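Local coordinates for protein predicted metal-dependent phosphohydrolase (Magnetospirillum magnetotacticum MS-1, PDB 3KH1) that probably acts as a metal-dependent phosphohydrolase of the HD-domain family, perhaps removing the 5'-phosphate from deoxyribonucleoside monophosphates, at residues F16-Q29 with H75-I87. Residues are numbered along the deposited sequence; the frame is centred on the assembly and turned at random.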
ATOM      1  N   PHE A  16       7.949 -13.080   6.398  1.00 14.05           N
ATOM      2  CA  PHE A  16       7.116 -12.670   5.277  1.00 14.17           C
ATOM      3  C   PHE A  16       7.114 -11.150   5.131  1.00 13.19           C
ATOM      4  O   PHE A  16       7.300 -10.634   4.032  1.00 12.66           O
ATOM      5  CB  PHE A  16       5.697 -13.200   5.477  1.00 13.53           C
ATOM      6  CG  PHE A  16       4.767 -12.946   4.317  1.00 12.84           C
ATOM      7  CD1 PHE A  16       4.780 -13.748   3.202  1.00 13.93           C
ATOM      8  CD2 PHE A  16       3.852 -11.922   4.386  1.00 13.04           C
ATOM      9  CE1 PHE A  16       3.914 -13.532   2.165  1.00 13.68           C
ATOM     10  CE2 PHE A  16       2.983 -11.696   3.314  1.00 13.20           C
ATOM     11  CZ  PHE A  16       3.012 -12.535   2.233  1.00 13.10           C
ATOM     12  N   VAL A  17       6.948 -10.433   6.251  1.00 12.19           N
ATOM     13  CA  VAL A  17       6.986  -8.969   6.279  1.00 11.97           C
ATOM     14  C   VAL A  17       8.266  -8.454   5.628  1.00 12.04           C
ATOM     15  O   VAL A  17       8.230  -7.489   4.813  1.00 12.61           O
ATOM     16  CB  VAL A  17       6.742  -8.388   7.675  1.00 12.36           C
ATOM     17  CG1 VAL A  17       6.982  -6.859   7.691  1.00 12.37           C
ATOM     18  CG2 VAL A  17       5.294  -8.728   8.188  1.00 12.50           C
ATOM     19  N   VAL A  18       9.400  -9.040   5.985  1.00 12.81           N
ATOM     20  CA  VAL A  18      10.673  -8.617   5.424  1.00 14.16           C
ATOM     21  C   VAL A  18      10.784  -8.946   3.928  1.00 13.77           C
ATOM     22  O   VAL A  18      11.260  -8.128   3.132  1.00 13.86           O
ATOM     23  CB  VAL A  18      11.853  -9.198   6.259  1.00 14.57           C
ATOM     24  CG1 VAL A  18      13.198  -9.007   5.544  1.00 17.19           C
ATOM     25  CG2 VAL A  18      11.822  -8.557   7.685  1.00 16.85           C
ATOM     26  N   GLU A  19      10.387 -10.161   3.552  1.00 13.13           N
ATOM     27  CA  GLU A  19      10.487 -10.631   2.170  1.00 13.95           C
ATOM     28  C   GLU A  19       9.711  -9.753   1.190  1.00 13.24           C
ATOM     29  O   GLU A  19      10.193  -9.438   0.101  1.00 13.73           O
ATOM     30  CB  GLU A  19       9.990 -12.050   2.076  1.00 15.02           C
ATOM     31  CG  GLU A  19      10.115 -12.648   0.653  1.00 17.70           C
ATOM     32  CD  GLU A  19      11.547 -12.937   0.145  1.00 19.70           C
ATOM     33  OE1 GLU A  19      12.540 -12.813   0.892  1.00 24.05           O
ATOM     34  OE2 GLU A  19      11.685 -13.367  -1.028  1.00 21.68           O
ATOM     35  N   ILE A  20       8.541  -9.288   1.607  1.00 12.85           N
ATOM     36  CA  ILE A  20       7.659  -8.585   0.679  1.00 12.53           C
ATOM     37  C   ILE A  20       8.115  -7.169   0.396  1.00 12.04           C
ATOM     38  O   ILE A  20       7.529  -6.534  -0.490  1.00 12.27           O
ATOM     39  CB  ILE A  20       6.159  -8.694   1.093  1.00 12.64           C
ATOM     40  CG1 ILE A  20       5.852  -7.944   2.384  1.00 12.57           C
ATOM     41  CG2 ILE A  20       5.685 -10.152   1.132  1.00 13.61           C
ATOM     42  CD1 ILE A  20       4.329  -7.888   2.760  1.00 13.19           C
ATOM     43  N   ASP A  21       9.153  -6.648   1.070  1.00 11.64           N
ATOM     44  CA  ASP A  21       9.840  -5.459   0.562  1.00 11.81           C
ATOM     45  C   ASP A  21      10.099  -5.553  -0.926  1.00 11.71           C
ATOM     46  O   ASP A  21      10.121  -4.524  -1.643  1.00 11.99           O
ATOM     47  CB  ASP A  21      11.181  -5.191   1.291  1.00 13.13           C
ATOM     48  CG  ASP A  21      11.733  -3.748   1.060  1.00 13.71           C
ATOM     49  OD1 ASP A  21      11.165  -2.827   1.664  1.00 16.98           O
ATOM     50  OD2 ASP A  21      12.781  -3.556   0.363  1.00 17.25           O
ATOM     51  N   LYS A  22      10.379  -6.777  -1.392  1.00 12.16           N
ATOM     52  CA  LYS A  22      10.763  -6.989  -2.779  1.00 12.19           C
ATOM     53  C   LYS A  22       9.681  -6.618  -3.779  1.00 10.79           C
ATOM     54  O   LYS A  22       9.975  -6.405  -4.957  1.00 12.63           O
ATOM     55  CB  LYS A  22      11.173  -8.434  -2.964  1.00 12.83           C
ATOM     56  CG  LYS A  22      12.434  -8.812  -2.196  1.00 14.80           C
ATOM     57  CD  LYS A  22      12.750 -10.320  -2.401  1.00 17.54           C
ATOM     58  CE  LYS A  22      13.965 -10.809  -1.650  1.00 21.76           C
ATOM     59  NZ  LYS A  22      14.152 -12.304  -1.894  1.00 26.85           N
ATOM     60  N   LEU A  23       8.433  -6.493  -3.345  1.00 10.59           N
ATOM     61  CA  LEU A  23       7.361  -6.106  -4.287  1.00  9.88           C
ATOM     62  C   LEU A  23       7.623  -4.719  -4.860  1.00 10.12           C
ATOM     63  O   LEU A  23       7.173  -4.367  -5.953  1.00 10.12           O
ATOM     64  CB  LEU A  23       5.996  -6.193  -3.609  1.00  9.72           C
ATOM     65  CG  LEU A  23       4.800  -5.990  -4.542  1.00 10.45           C
ATOM     66  CD1 LEU A  23       4.784  -7.119  -5.587  1.00 12.38           C
ATOM     67  CD2 LEU A  23       3.545  -5.927  -3.743  1.00 11.61           C
ATOM     68  N   LYS A  24       8.339  -3.909  -4.094  1.00  9.47           N
ATOM     69  CA  LYS A  24       8.657  -2.529  -4.465  1.00  9.21           C
ATOM     70  C   LYS A  24       9.527  -2.444  -5.714  1.00  9.80           C
ATOM     71  O   LYS A  24       9.522  -1.385  -6.348  1.00 12.05           O
ATOM     72  CB  LYS A  24       9.348  -1.832  -3.278  1.00  8.90           C
ATOM     73  CG  LYS A  24       8.413  -1.705  -2.043  1.00  8.96           C
ATOM     74  CD  LYS A  24       9.158  -1.325  -0.776  1.00 10.19           C
ATOM     75  CE  LYS A  24       8.268  -1.439   0.452  1.00 10.04           C
ATOM     76  NZ  LYS A  24       9.032  -1.179   1.734  1.00 10.84           N
ATOM     77  N   THR A  25      10.181  -3.529  -6.079  1.00 11.46           N
ATOM     78  CA  THR A  25      11.097  -3.582  -7.193  1.00 13.69           C
ATOM     79  C   THR A  25      10.449  -4.105  -8.478  1.00 12.72           C
ATOM     80  O   THR A  25      11.105  -4.165  -9.503  1.00 14.14           O
ATOM     81  CB  THR A  25      12.361  -4.525  -6.860  1.00 14.59           C
ATOM     82  OG1 THR A  25      11.940  -5.881  -6.809  1.00 20.86           O
ATOM     83  CG2 THR A  25      12.969  -4.200  -5.589  1.00 19.69           C
ATOM     84  N   ILE A  26       9.176  -4.495  -8.425  1.00 10.76           N
ATOM     85  CA  ILE A  26       8.467  -5.072  -9.592  1.00 11.20           C
ATOM     86  C   ILE A  26       7.744  -3.947 -10.302  1.00 10.77           C
ATOM     87  O   ILE A  26       6.850  -3.277  -9.733  1.00 10.86           O
ATOM     88  CB  ILE A  26       7.495  -6.169  -9.192  1.00 10.55           C
ATOM     89  CG1 ILE A  26       8.170  -7.266  -8.366  1.00 12.60           C
ATOM     90  CG2 ILE A  26       6.800  -6.767 -10.452  1.00 12.31           C
ATOM     91  CD1 ILE A  26       9.314  -7.987  -9.081  1.00 14.85           C
ATOM     92  N   LEU A  27       8.121  -3.694 -11.537  1.00 10.11           N
ATOM     93  CA  LEU A  27       7.601  -2.543 -12.313  1.00  9.86           C
ATOM     94  C   LEU A  27       6.506  -2.907 -13.311  1.00  9.90           C
ATOM     95  O   LEU A  27       6.551  -3.933 -13.990  1.00 13.03           O
ATOM     96  CB  LEU A  27       8.737  -1.853 -13.061  1.00 11.25           C
ATOM     97  CG  LEU A  27       9.853  -1.369 -12.108  1.00 13.03           C
ATOM     98  CD1 LEU A  27      10.991  -0.703 -12.790  1.00 15.94           C
ATOM     99  CD2 LEU A  27       9.269  -0.474 -10.965  1.00 15.80           C
ATOM    100  N   ARG A  28       5.521  -2.047 -13.373  1.00 10.08           N
ATOM    101  CA  ARG A  28       4.399  -2.134 -14.287  1.00 10.34           C
ATOM    102  C   ARG A  28       4.665  -1.266 -15.518  1.00 10.03           C
ATOM    103  O   ARG A  28       5.631  -0.497 -15.563  1.00 11.49           O
ATOM    104  CB  ARG A  28       3.150  -1.615 -13.575  1.00  9.12           C
ATOM    105  CG  ARG A  28       2.738  -2.484 -12.419  1.00 10.96           C
ATOM    106  CD  ARG A  28       1.726  -1.874 -11.491  1.00 10.73           C
ATOM    107  NE  ARG A  28       0.603  -1.323 -12.199  1.00 14.74           N
ATOM    108  CZ  ARG A  28      -0.460  -1.921 -12.668  1.00 15.75           C
ATOM    109  NH1 ARG A  28      -0.702  -3.169 -12.349  1.00 16.23           N
ATOM    110  NH2 ARG A  28      -1.368  -1.193 -13.361  1.00 20.30           N
ATOM    111  N   GLN A  29       3.773  -1.323 -16.507  1.00  9.67           N
ATOM    112  CA  GLN A  29       3.847  -0.388 -17.650  1.00  9.71           C
ATOM    113  C   GLN A  29       3.085   0.918 -17.442  1.00  9.58           C
ATOM    114  O   GLN A  29       3.340   1.902 -18.155  1.00 10.60           O
ATOM    115  CB  GLN A  29       3.341  -1.062 -18.928  1.00 10.24           C
ATOM    116  CG  GLN A  29       4.254  -2.148 -19.377  1.00 11.14           C
ATOM    117  CD  GLN A  29       5.645  -1.610 -19.665  1.00 12.32           C
ATOM    118  OE1 GLN A  29       5.815  -0.743 -20.542  1.00 13.27           O
ATOM    119  NE2 GLN A  29       6.653  -2.117 -18.934  1.00 13.73           N
ATOM    120  N   HIS A  75      -2.607  -8.803  -3.477  1.00 10.45           N
ATOM    121  CA  HIS A  75      -2.937  -9.407  -4.762  1.00 11.28           C
ATOM    122  C   HIS A  75      -1.778  -9.584  -5.724  1.00 10.70           C
ATOM    123  O   HIS A  75      -1.866 -10.446  -6.580  1.00 12.04           O
ATOM    124  CB  HIS A  75      -4.112  -8.661  -5.484  1.00 11.35           C
ATOM    125  CG  HIS A  75      -3.670  -7.491  -6.309  1.00 11.87           C
ATOM    126  ND1 HIS A  75      -3.315  -6.258  -5.768  1.00 11.40           N
ATOM    127  CD2 HIS A  75      -3.467  -7.391  -7.651  1.00 11.98           C
ATOM    128  CE1 HIS A  75      -2.926  -5.451  -6.754  1.00 12.17           C
ATOM    129  NE2 HIS A  75      -3.034  -6.110  -7.907  1.00 11.82           N
ATOM    130  N   ASP A  76      -0.745  -8.756  -5.589  1.00 10.79           N
ATOM    131  CA  ASP A  76       0.422  -8.837  -6.436  1.00 10.10           C
ATOM    132  C   ASP A  76       1.664  -9.408  -5.775  1.00 10.58           C
ATOM    133  O   ASP A  76       2.731  -9.480  -6.393  1.00 11.62           O
ATOM    134  CB  ASP A  76       0.766  -7.480  -7.069  1.00 10.31           C
ATOM    135  CG  ASP A  76       0.065  -7.255  -8.401  1.00 10.98           C
ATOM    136  OD1 ASP A  76      -0.399  -8.243  -9.020  1.00 12.38           O
ATOM    137  OD2 ASP A  76       0.076  -6.081  -8.821  1.00 12.01           O
ATOM    138  N   ILE A  77       1.556  -9.915  -4.568  1.00 10.87           N
ATOM    139  CA  ILE A  77       2.737 -10.518  -3.926  1.00 11.38           C
ATOM    140  C   ILE A  77       3.387 -11.598  -4.773  1.00 12.20           C
ATOM    141  O   ILE A  77       4.635 -11.679  -4.827  1.00 12.78           O
ATOM    142  CB  ILE A  77       2.422 -10.954  -2.489  1.00 13.07           C
ATOM    143  CG1 ILE A  77       2.322  -9.676  -1.583  1.00 14.07           C
ATOM    144  CG2 ILE A  77       3.451 -11.995  -1.982  1.00 13.95           C
ATOM    145  CD1 ILE A  77       1.759  -9.939  -0.181  1.00 16.36           C
ATOM    146  N   VAL A  78       2.573 -12.401  -5.471  1.00 12.41           N
ATOM    147  CA  VAL A  78       3.170 -13.405  -6.345  1.00 13.06           C
ATOM    148  C   VAL A  78       4.122 -12.849  -7.405  1.00 12.96           C
ATOM    149  O   VAL A  78       5.044 -13.569  -7.867  1.00 14.41           O
ATOM    150  CB  VAL A  78       2.105 -14.282  -7.061  1.00 13.43           C
ATOM    151  CG1 VAL A  78       1.389 -15.188  -6.013  1.00 14.98           C
ATOM    152  CG2 VAL A  78       1.128 -13.428  -7.927  1.00 14.69           C
ATOM    153  N   GLU A  79       3.947 -11.584  -7.791  1.00 12.05           N
ATOM    154  CA  GLU A  79       4.819 -10.974  -8.797  1.00 12.35           C
ATOM    155  C   GLU A  79       6.273 -10.802  -8.344  1.00 13.01           C
ATOM    156  O   GLU A  79       7.150 -10.587  -9.175  1.00 13.59           O
ATOM    157  CB  GLU A  79       4.213  -9.663  -9.347  1.00 12.43           C
ATOM    158  CG  GLU A  79       2.796  -9.893  -9.956  1.00 12.88           C
ATOM    159  CD  GLU A  79       2.338  -8.843 -10.939  1.00 12.59           C
ATOM    160  OE1 GLU A  79       2.906  -7.759 -10.997  1.00 14.00           O
ATOM    161  OE2 GLU A  79       1.382  -9.173 -11.698  1.00 16.27           O
ATOM    162  N   ILE A  80       6.544 -10.855  -7.040  1.00 12.63           N
ATOM    163  CA  ILE A  80       7.928 -10.870  -6.549  1.00 13.20           C
ATOM    164  C   ILE A  80       8.739 -11.895  -7.302  1.00 15.22           C
ATOM    165  O   ILE A  80       9.890 -11.622  -7.644  1.00 16.48           O
ATOM    166  CB  ILE A  80       8.001 -11.078  -5.024  1.00 13.23           C
ATOM    167  CG1 ILE A  80       7.480  -9.849  -4.283  1.00 13.05           C
ATOM    168  CG2 ILE A  80       9.407 -11.457  -4.571  1.00 14.93           C
ATOM    169  CD1 ILE A  80       7.133 -10.100  -2.855  1.00 12.99           C
ATOM    170  N   ASP A  81       8.183 -13.098  -7.486  1.00 15.95           N
ATOM    171  CA  ASP A  81       8.852 -14.151  -8.218  1.00 17.19           C
ATOM    172  C   ASP A  81       8.399 -14.220  -9.679  1.00 18.61           C
ATOM    173  O   ASP A  81       9.196 -14.581 -10.561  1.00 20.40           O
ATOM    174  CB  ASP A  81       8.605 -15.532  -7.580  1.00 19.41           C
ATOM    175  CG  ASP A  81       9.269 -15.734  -6.216  1.00 19.28           C
ATOM    176  OD1 ASP A  81      10.032 -14.846  -5.725  1.00 21.08           O
ATOM    177  OD2 ASP A  81       9.044 -16.883  -5.693  1.00 21.42           O
ATOM    178  N   ALA A  82       7.115 -13.965  -9.947  1.00 17.84           N
ATOM    179  CA  ALA A  82       6.575 -14.170 -11.307  1.00 18.38           C
ATOM    180  C   ALA A  82       6.766 -12.978 -12.242  1.00 18.06           C
ATOM    181  O   ALA A  82       6.618 -13.148 -13.462  1.00 20.17           O
ATOM    182  CB  ALA A  82       5.104 -14.565 -11.263  1.00 18.35           C
ATOM    183  N   GLY A  83       7.062 -11.799 -11.700  1.00 16.83           N
ATOM    184  CA  GLY A  83       7.139 -10.564 -12.482  1.00 16.45           C
ATOM    185  C   GLY A  83       5.765 -10.066 -12.878  1.00 16.35           C
ATOM    186  O   GLY A  83       4.746 -10.679 -12.596  1.00 16.62           O
ATOM    187  N   ASP A  84       5.742  -8.909 -13.498  1.00 16.88           N
ATOM    188  CA  ASP A  84       4.539  -8.327 -13.999  1.00 16.48           C
ATOM    189  C   ASP A  84       4.334  -8.744 -15.456  1.00 18.44           C
ATOM    190  O   ASP A  84       5.303  -8.933 -16.210  1.00 20.76           O
ATOM    191  CB  ASP A  84       4.648  -6.801 -13.922  1.00 16.80           C
ATOM    192  CG  ASP A  84       3.407  -6.098 -14.440  1.00 17.30           C
ATOM    193  OD1 ASP A  84       2.380  -6.287 -13.794  1.00 21.93           O
ATOM    194  OD2 ASP A  84       3.465  -5.383 -15.452  1.00 20.72           O
ATOM    195  N   THR A  85       3.060  -8.915 -15.821  1.00 18.74           N
ATOM    196  CA  THR A  85       2.666  -9.173 -17.185  1.00 20.35           C
ATOM    197  C   THR A  85       1.705  -8.070 -17.610  1.00 18.67           C
ATOM    198  O   THR A  85       0.648  -7.914 -16.998  1.00 21.36           O
ATOM    199  CB  THR A  85       1.929 -10.560 -17.286  1.00 21.10           C
ATOM    200  OG1 THR A  85       2.734 -11.647 -16.722  1.00 26.91           O
ATOM    201  CG2 THR A  85       1.633 -10.881 -18.746  1.00 24.29           C
ATOM    202  N   PHE A  86       2.039  -7.331 -18.657  1.00 17.99           N
ATOM    203  CA  PHE A  86       1.158  -6.261 -19.139  1.00 17.34           C
ATOM    204  C   PHE A  86      -0.133  -6.892 -19.650  1.00 17.91           C
ATOM    205  O   PHE A  86      -0.094  -7.897 -20.333  1.00 19.18           O
ATOM    206  CB  PHE A  86       1.861  -5.493 -20.224  1.00 16.96           C
ATOM    207  CG  PHE A  86       1.082  -4.322 -20.764  1.00 15.44           C
ATOM    208  CD1 PHE A  86       0.574  -3.346 -19.927  1.00 17.23           C
ATOM    209  CD2 PHE A  86       0.877  -4.218 -22.114  1.00 17.14           C
ATOM    210  CE1 PHE A  86      -0.099  -2.245 -20.456  1.00 17.14           C
ATOM    211  CE2 PHE A  86       0.196  -3.152 -22.671  1.00 18.29           C
ATOM    212  CZ  PHE A  86      -0.284  -2.139 -21.834  1.00 16.24           C
ATOM    213  N   ILE A  87      -1.260  -6.306 -19.282  1.00 17.65           N
ATOM    214  CA  ILE A  87      -2.562  -6.920 -19.518  1.00 18.98           C
ATOM    215  C   ILE A  87      -2.810  -7.230 -20.979  1.00 18.99           C
ATOM    216  O   ILE A  87      -3.443  -8.232 -21.294  1.00 22.26           O
ATOM    217  CB  ILE A  87      -3.690  -5.999 -18.918  1.00 19.52           C
ATOM    218  CG1 ILE A  87      -5.065  -6.654 -19.024  1.00 23.38           C
ATOM    219  CG2 ILE A  87      -3.727  -4.627 -19.634  1.00 20.54           C
ATOM    220  CD1 ILE A  87      -5.333  -7.641 -18.028  1.00 24.97           C
TER
HETATM  221  O   HOH W   1       6.127  -4.269 -16.820  1.00 22.94           O
HETATM  222  O   HOH W   2       0.856  -5.254 -11.209  1.00 16.73           O
HETATM  223  O   HOH W   3       1.991  -3.634 -16.611  0.50 15.52           O
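Phe-16 and Ile-77 reach each other from opposite directions, ring atom CZ 3.8 Å from the Ile-77 CD1 methyl, which Ile-20 CG2 also touches. Ile-80 packs against the 3-10 segment 21-25, its CG1 3.6 Å from Leu-23 N; it crosses the Lys-22 side chain at about a right angle, Ile-80 CG2 lying 3.9 Å from Lys-22 CB. With CG anti to the backbone N (chi1 -172°), Leu-23 brings CD1 to 3.2 Å from Asp-76 O. Ile-26 straddles the end of helix 79-82, CD1 3.4 Å from Glu-79 O and CG2 3.9 Å from Asp-84 N; an alanine here would probably open a gap between these two backbone points. No direct hydrogen bond joins the segments; from Leu-27 on, water does. Water 2 lies in the Arg-28 guanidinium plane, accepting from NH1 and bonded to Asp-76 OD2 (2.6 Å), while NE of that arginine pairs with Glu-39. Asp-84 OD2 accepts from two waters, one held by Gln-29 N, the other by Leu-27 O and Gln-29 NE2; Gln-29 OE1 bonds His-160 NE2. Gln-29 CB rests 3.7 Å from Phe-86 CD1. His-75 and Asp-76 form the consecutive His-Asp pair that names the HD-domain fold, in whose relatives it binds the catalytic metal.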